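Local coordinates for DnaJ homolog subfamily C member 27-A (Xenopus laevis, PDB 6JMG), which binds GTP and magnesium as a Rab-family small GTPase joined to a DnaJ domain, and is possibly involved in regulating the MEK/ERK pathway, at residues Lys18-Gly23 and Lys87-Val92. Sequence-based numbering, arbitrary orientation.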
# COMPACT_ATOMS: atom_id res chain seq x y z
N LYS A 18 13.53 -3.38 -4.35
CA LYS A 18 13.39 -2.06 -4.94
C LYS A 18 12.61 -1.16 -3.97
O LYS A 18 11.54 -1.54 -3.50
CB LYS A 18 12.67 -2.16 -6.28
CG LYS A 18 12.21 -0.82 -6.85
CD LYS A 18 11.38 -0.99 -8.12
CE LYS A 18 11.31 0.30 -8.90
NZ LYS A 18 9.91 0.62 -9.21
N VAL A 19 13.16 0.01 -3.67
CA VAL A 19 12.59 0.97 -2.72
C VAL A 19 12.44 2.31 -3.44
O VAL A 19 13.35 2.74 -4.16
CB VAL A 19 13.48 1.12 -1.47
CG1 VAL A 19 12.99 2.25 -0.62
CG2 VAL A 19 13.55 -0.20 -0.67
N ILE A 20 11.29 2.95 -3.29
CA ILE A 20 11.12 4.29 -3.83
C ILE A 20 10.71 5.24 -2.71
O ILE A 20 10.24 4.82 -1.65
CB ILE A 20 10.10 4.32 -4.97
CG1 ILE A 20 8.72 4.02 -4.43
CG2 ILE A 20 10.48 3.32 -6.06
CD1 ILE A 20 7.65 4.28 -5.47
N SER A 21 10.88 6.53 -2.98
CA SER A 21 10.46 7.59 -2.07
C SER A 21 9.39 8.45 -2.73
O SER A 21 9.49 8.80 -3.91
CB SER A 21 11.65 8.48 -1.72
OG SER A 21 12.09 9.16 -2.89
N MET A 22 8.38 8.83 -1.96
CA MET A 22 7.32 9.68 -2.48
C MET A 22 7.00 10.75 -1.45
O MET A 22 7.13 10.54 -0.24
CB MET A 22 6.04 8.88 -2.84
CG MET A 22 6.21 7.75 -3.84
SD MET A 22 4.73 6.76 -4.22
CE MET A 22 3.46 7.79 -3.56
N GLY A 23 6.59 11.91 -1.94
CA GLY A 23 6.18 13.02 -1.11
C GLY A 23 6.60 14.34 -1.74
O GLY A 23 7.45 14.41 -2.63
N LYS A 87 6.34 0.60 -10.83
CA LYS A 87 6.09 -0.83 -10.97
C LYS A 87 7.15 -1.67 -10.24
O LYS A 87 8.31 -1.28 -10.12
CB LYS A 87 6.03 -1.24 -12.44
CG LYS A 87 6.88 -0.42 -13.39
CD LYS A 87 6.69 -0.86 -14.85
CE LYS A 87 7.71 -0.22 -15.79
NZ LYS A 87 7.15 1.00 -16.44
N ASP A 88 6.73 -2.85 -9.79
CA ASP A 88 7.60 -3.83 -9.15
C ASP A 88 8.30 -3.24 -7.94
O ASP A 88 9.50 -3.40 -7.74
CB ASP A 88 8.60 -4.41 -10.16
CG ASP A 88 9.57 -5.39 -9.54
OD1 ASP A 88 9.10 -6.37 -8.91
OD2 ASP A 88 10.79 -5.16 -9.66
N THR A 89 7.54 -2.57 -7.10
CA THR A 89 8.07 -1.96 -5.89
C THR A 89 7.77 -2.80 -4.66
O THR A 89 6.64 -3.25 -4.48
CB THR A 89 7.49 -0.56 -5.72
OG1 THR A 89 7.88 0.23 -6.85
CG2 THR A 89 7.98 0.07 -4.43
N GLN A 90 8.78 -2.98 -3.81
CA GLN A 90 8.60 -3.72 -2.57
C GLN A 90 8.45 -2.84 -1.34
O GLN A 90 7.72 -3.22 -0.41
CB GLN A 90 9.80 -4.63 -2.31
CG GLN A 90 9.92 -5.87 -3.19
CD GLN A 90 10.30 -5.55 -4.61
OE1 GLN A 90 11.44 -5.21 -4.90
NE2 GLN A 90 9.34 -5.65 -5.52
N GLY A 91 9.08 -1.67 -1.32
CA GLY A 91 8.95 -0.75 -0.20
C GLY A 91 8.84 0.68 -0.70
O GLY A 91 9.42 1.04 -1.71
N VAL A 92 8.08 1.48 0.06
CA VAL A 92 7.87 2.90 -0.22
C VAL A 92 8.18 3.72 1.02
O VAL A 92 7.66 3.43 2.11
CB VAL A 92 6.43 3.18 -0.66
CG1 VAL A 92 6.17 4.69 -0.64
CG2 VAL A 92 6.14 2.57 -2.02
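K18 lays its aliphatic chain past the carbonyl oxygens of K87 and D88, with CG anti to its own backbone N (chi1 168°) and CD 3.1 Å from D88 O. The chain bends only at its last torsion, and the ammonium group NZ is modelled within hydrogen-bonding distance of K87 O and of T89 OG1, though that position is doubtful; T89 OG1 also bonds to Y86 O. F70 of strand 63-72 lies in cation-pi contact with the ammonium as modelled. An alanine here would probably open a gap beside the D88 carbonyl where CG and CD lay.

The backbone of K18 is gripped as well. Q90 folds back at chi2 (72°), and its OE1 accepts from K18 N at 2.8 Å, the donor tilted from the amide plane. K18 O in turn receives two amides, Q90 N at 3.1 Å and G91 N at 3.3 Å, so the loop before strand 91-97 is tied to strand 15-22 just where pairing starts.

From there the chains run parallel: I20 N donates to G91 O at 3.1 Å. V92 runs alongside I20 in the same direction, V92 CG2 3.8 Å from I20 CG1; M114 of helix 107-117 covers both. Farther along, M22 SD reaches V92 CG1 more loosely, at 4.4 Å.

Strands 15-22 and 91-97 are thus neighbours at the centre of the six-stranded sheet of the Ras-like G domain, strand order 2-3-1-4-5-6, and the first of them leads into G23, the first residue of the P-loop, which by similarity belongs to the GTP-binding site.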